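Local coordinates for protein endo-beta-1,4-xylanase Xyn10C (Pseudomonas cellulosa, PDB 1GNY) that cleaves internal linkages of the xylan backbone through its C-terminal catalytic domain, the part described here being its N-terminal, xylan-binding CBM15 module, at residues N64-F69 / A137-I142; A71-L76 / A95-L100. All blocks are in the same frame, centred on the assembly; numbering follows the deposited sequence.

Contact 1 (N64-F69 / A137-I142). With NA (sodium ion), chain C.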
# COMPACT_ATOMS: atom_id res chain seq x y z
N ASN A 64 -1.71 -9.22 -7.22
CA ASN A 64 -1.81 -10.68 -7.37
C ASN A 64 -1.15 -11.31 -6.18
O ASN A 64 0.01 -10.98 -5.83
CB ASN A 64 -1.19 -11.18 -8.64
CG ASN A 64 -1.52 -12.65 -8.89
OD1 ASN A 64 -0.89 -13.54 -8.34
ND2 ASN A 64 -2.59 -12.91 -9.69
N VAL A 65 -1.88 -12.21 -5.52
CA VAL A 65 -1.38 -12.88 -4.30
C VAL A 65 -1.01 -14.34 -4.59
O VAL A 65 -1.72 -15.03 -5.31
CB VAL A 65 -2.29 -12.67 -3.06
CG1 VAL A 65 -3.39 -11.55 -3.25
CG2 VAL A 65 -2.87 -13.94 -2.49
N SER A 66 0.12 -14.79 -4.07
CA SER A 66 0.57 -16.18 -4.33
C SER A 66 -0.24 -17.19 -3.52
O SER A 66 -0.88 -16.88 -2.50
CB SER A 66 2.06 -16.39 -4.02
OG SER A 66 2.30 -16.49 -2.63
N ALA A 67 -0.18 -18.43 -3.99
CA ALA A 67 -0.89 -19.54 -3.32
C ALA A 67 -0.44 -19.72 -1.86
O ALA A 67 -1.27 -19.93 -0.95
CB ALA A 67 -0.68 -20.83 -4.11
N GLU A 68 0.87 -19.62 -1.62
CA GLU A 68 1.39 -19.71 -0.26
C GLU A 68 0.87 -18.58 0.64
O GLU A 68 0.62 -18.79 1.83
CB GLU A 68 2.93 -19.71 -0.26
CG GLU A 68 3.55 -21.04 -0.65
CD GLU A 68 5.07 -20.96 -0.81
OE1 GLU A 68 5.62 -19.85 -1.00
OE2 GLU A 68 5.73 -22.02 -0.75
N PHE A 69 0.71 -17.38 0.07
CA PHE A 69 0.15 -16.26 0.86
C PHE A 69 -1.31 -16.57 1.22
O PHE A 69 -1.73 -16.37 2.37
CB PHE A 69 0.26 -14.90 0.16
CG PHE A 69 -0.15 -13.73 1.04
CD1 PHE A 69 -1.51 -13.37 1.22
CD2 PHE A 69 0.79 -13.01 1.72
CE1 PHE A 69 -1.85 -12.32 2.06
CE2 PHE A 69 0.43 -11.97 2.57
CZ PHE A 69 -0.89 -11.64 2.74
N ALA A 137 3.14 -15.94 4.54
CA ALA A 137 4.14 -16.65 3.74
C ALA A 137 3.89 -16.27 2.27
O ALA A 137 2.98 -15.51 1.97
CB ALA A 137 4.06 -18.13 3.95
N GLY A 138 4.76 -16.73 1.38
CA GLY A 138 4.59 -16.48 -0.04
C GLY A 138 4.92 -15.03 -0.44
O GLY A 138 5.64 -14.33 0.25
N THR A 139 4.36 -14.63 -1.57
CA THR A 139 4.67 -13.33 -2.20
C THR A 139 3.42 -12.57 -2.55
O THR A 139 2.31 -13.13 -2.61
CB THR A 139 5.53 -13.51 -3.48
OG1 THR A 139 4.78 -14.22 -4.48
CG2 THR A 139 6.74 -14.35 -3.22
N ILE A 140 3.63 -11.26 -2.75
CA ILE A 140 2.60 -10.32 -3.20
C ILE A 140 3.17 -9.54 -4.37
O ILE A 140 4.31 -9.07 -4.28
CB ILE A 140 2.21 -9.33 -2.07
CG1 ILE A 140 1.56 -10.04 -0.87
CG2 ILE A 140 1.26 -8.25 -2.60
CD1 ILE A 140 0.26 -10.76 -1.11
N THR A 141 2.40 -9.41 -5.46
CA THR A 141 2.74 -8.58 -6.61
C THR A 141 1.77 -7.41 -6.74
O THR A 141 0.55 -7.62 -6.75
CB THR A 141 2.80 -9.37 -7.94
OG1 THR A 141 3.83 -10.38 -7.83
CG2 THR A 141 3.16 -8.46 -9.11
N ILE A 142 2.31 -6.19 -6.80
CA ILE A 142 1.51 -4.98 -7.12
C ILE A 142 1.71 -4.64 -8.61
O ILE A 142 2.82 -4.38 -9.06
CB ILE A 142 1.87 -3.74 -6.25
CG1 ILE A 142 1.85 -4.09 -4.77
CG2 ILE A 142 0.90 -2.58 -6.54
CD1 ILE A 142 3.19 -4.37 -4.19
NA NA C . -1.94 -15.69 -7.87
O HOH W 1 -3.30 -15.70 -10.30
O HOH W 2 6.85 -18.79 1.65
O HOH W 3 -0.63 -17.08 -8.26

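Contact 2 (A71-L76 / A95-L100)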
# COMPACT_ATOMS: atom_id res chain seq x y z
N ALA A 71 -2.70 -19.47 1.49
CA ALA A 71 -2.67 -20.59 2.48
C ALA A 71 -2.30 -20.16 3.91
O ALA A 71 -2.79 -20.74 4.90
CB ALA A 71 -1.73 -21.71 2.02
N SER A 72 -1.51 -19.09 4.03
CA SER A 72 -1.03 -18.59 5.32
C SER A 72 -2.13 -17.92 6.16
O SER A 72 -1.94 -17.66 7.34
CB SER A 72 0.11 -17.60 5.13
OG SER A 72 -0.39 -16.32 4.75
N GLU A 73 -3.22 -17.55 5.50
CA GLU A 73 -4.37 -16.87 6.12
C GLU A 73 -4.10 -15.44 6.58
O GLU A 73 -4.85 -14.88 7.35
CB GLU A 73 -5.01 -17.72 7.23
CG GLU A 73 -5.71 -18.94 6.66
CD GLU A 73 -6.49 -19.68 7.75
OE1 GLU A 73 -5.85 -20.38 8.55
OE2 GLU A 73 -7.73 -19.52 7.83
N ALA A 74 -3.02 -14.85 6.08
CA ALA A 74 -2.68 -13.46 6.44
C ALA A 74 -3.58 -12.45 5.70
O ALA A 74 -4.16 -12.75 4.66
CB ALA A 74 -1.22 -13.16 6.14
N ASN A 75 -3.69 -11.26 6.27
CA ASN A 75 -4.49 -10.19 5.69
C ASN A 75 -3.60 -9.18 4.95
O ASN A 75 -2.37 -9.25 5.12
CB ASN A 75 -5.26 -9.43 6.77
CG ASN A 75 -6.17 -10.33 7.61
OD1 ASN A 75 -6.79 -11.29 7.11
ND2 ASN A 75 -6.21 -10.06 8.91
N LEU A 76 -4.22 -8.32 4.16
CA LEU A 76 -3.46 -7.25 3.43
C LEU A 76 -3.99 -5.90 3.85
O LEU A 76 -5.23 -5.62 3.78
CB LEU A 76 -3.56 -7.40 1.92
CG LEU A 76 -2.71 -8.48 1.27
CD1 LEU A 76 -3.06 -8.59 -0.22
CD2 LEU A 76 -1.21 -8.23 1.47
N ALA A 95 -8.00 -5.77 3.99
CA ALA A 95 -8.56 -6.81 3.13
C ALA A 95 -8.27 -8.11 3.84
O ALA A 95 -7.12 -8.55 3.95
CB ALA A 95 -7.91 -6.80 1.76
N GLY A 96 -9.30 -8.77 4.34
CA GLY A 96 -9.02 -10.00 5.03
C GLY A 96 -8.83 -11.21 4.12
O GLY A 96 -9.31 -11.21 3.00
N SER A 97 -8.11 -12.19 4.62
CA SER A 97 -7.75 -13.42 3.89
C SER A 97 -8.94 -14.07 3.17
O SER A 97 -8.84 -14.51 2.00
CB SER A 97 -7.06 -14.44 4.80
OG SER A 97 -6.64 -15.59 4.03
N SER A 98 -10.08 -14.07 3.85
CA SER A 98 -11.34 -14.63 3.30
C SER A 98 -11.81 -13.97 1.98
O SER A 98 -12.45 -14.62 1.14
CB SER A 98 -12.46 -14.59 4.35
OG SER A 98 -12.77 -13.28 4.73
N GLU A 99 -11.41 -12.73 1.77
CA GLU A 99 -11.77 -12.00 0.57
C GLU A 99 -10.68 -12.03 -0.49
O GLU A 99 -10.85 -11.47 -1.57
CB GLU A 99 -12.12 -10.57 0.96
CG GLU A 99 -13.02 -10.51 2.20
CD GLU A 99 -14.34 -11.26 2.04
OE1 GLU A 99 -15.16 -10.82 1.20
OE2 GLU A 99 -14.55 -12.27 2.74
N LEU A 100 -9.56 -12.66 -0.20
CA LEU A 100 -8.49 -12.81 -1.20
C LEU A 100 -8.55 -14.17 -1.89
O LEU A 100 -9.15 -15.14 -1.39
CB LEU A 100 -7.14 -12.64 -0.51
CG LEU A 100 -6.92 -11.37 0.34
CD1 LEU A 100 -5.58 -11.48 1.11
CD2 LEU A 100 -6.96 -10.14 -0.53
O HOH W 4 -4.31 -14.88 2.96

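Contact 1 (N64-F69 / A137-I142)
Asn64 and Val65 face Thr141 and Ile140 across antiparallel strands in the beta-sandwich of this family 15 carbohydrate-binding module, and the contact illustrates how a strand end can pass straight into a helix start. Three backbone bonds join the two segments: Asn64 N to Thr141 O (2.8 Å), Thr141 N to Asn64 O, and Ser66 N to Thr139 O, the last with its donor tilted 27° from the carbonyl plane.

Polar side chains take over where the pairing ends. Ser66 is the N-cap of helix 67-72, and its OG accepts two N-H groups: that of Phe69, the capping bond at 3.3 Å, and that of Thr139 at 3.0 Å, nearly straight at 172°. Gly138 passes close beside this OG, where a CB would clash. Near the start of the helix, one water is hydrogen-bonded to both Glu68 OE1 and Gly138 N.

The apolar part belongs to Phe69. Its CG lies anti to the backbone N (chi1 -173°), and Ile140 CD1 sits over the ring centre in a CH-pi contact, 3.6 Å from the centroid. The same methyl touches Val65 CB. An alanine in place of Phe69 would probably open a gap beneath Ile140 CD1 and beside Leu76, which the ring also touches.

Sodium is bound at the end of strand 58-65, by Val65 O, Ala102 O and Asn64 OD1, while Asn64 ND2 bonds to Asp105 and to a sodium-bound water, fixing the amide's rotation; the Asn64 OD1 to sodium distance is 2.4 Å.

Contact 2 (A71-L76 / A95-L100)
Leu76 and Ala95 form a single antiparallel bridge, by which the loop following strand 85-90 returns to the start of strand 75-82 in the beta-sandwich. Both backbone bonds of the hydrogen-bonded pair are made, Leu76 N to Ala95 O at 2.9 Å and Ala95 N to Leu76 O at 2.8 Å.

The neighbouring Asn75 shows how one polar side chain can extend such a bridge. Its CB rests 3.5 Å from Ala95 O. The next atom, CG, lies anti to the carbonyl carbon (chi1 -57°) and comes near Gly96 CA. At the tip, OD1 touches the same Gly96 CA and accepts the N-H of Ser97 at 3.0 Å, with an angle of 156° at the hydrogen and the donor tilted 19° from the amide plane. This bond therefore grips the loop exactly where its 3-10 turn, 97-99, begins.

Ser97 turns back toward the segment 71-76. Its CB packs on Ala74 O at 3.4 Å, and its OG lies against Glu73 CA, just where the chain leaves helix 67-72 with positive phi. A water hydrogen-bonded to Ser97 OG also lies close to Ala74 O. Lys70 NZ, from the helix, bonds to the carbonyl oxygens of Ser97 and Leu100, a second tie between helix and loop. On the buried side, where Phe69 touches both leucines, Leu100 CD1 comes up to Leu76 CG and CD1, with the two CD1 atoms 4.1 Å apart.

In the fold
Helix 67-72 serves both contacts, whose centres lie 10 Å apart, and Phe69 makes most of the links between them, with Ala137 N also 3.5 Å from Ser72 CB. The Phe69 ring touches contact 2 as well: Phe69 CE1 is 3.5 Å from Ala74 O, on the side of the ring away from Ile140 CD1, and Phe69 CZ is 3.7 Å from Leu76 CD2. Contact 1 includes two of the sodium ligands, whereas the Leu100 side chain of contact 2 is about 10 Å from the ion. Neither contact lines the glycan pocket. The side chain of Asn75 stands about 12 Å from a bound xylose, and that of Ile140 about 12 Å from that of the carbohydrate-binding Asn16.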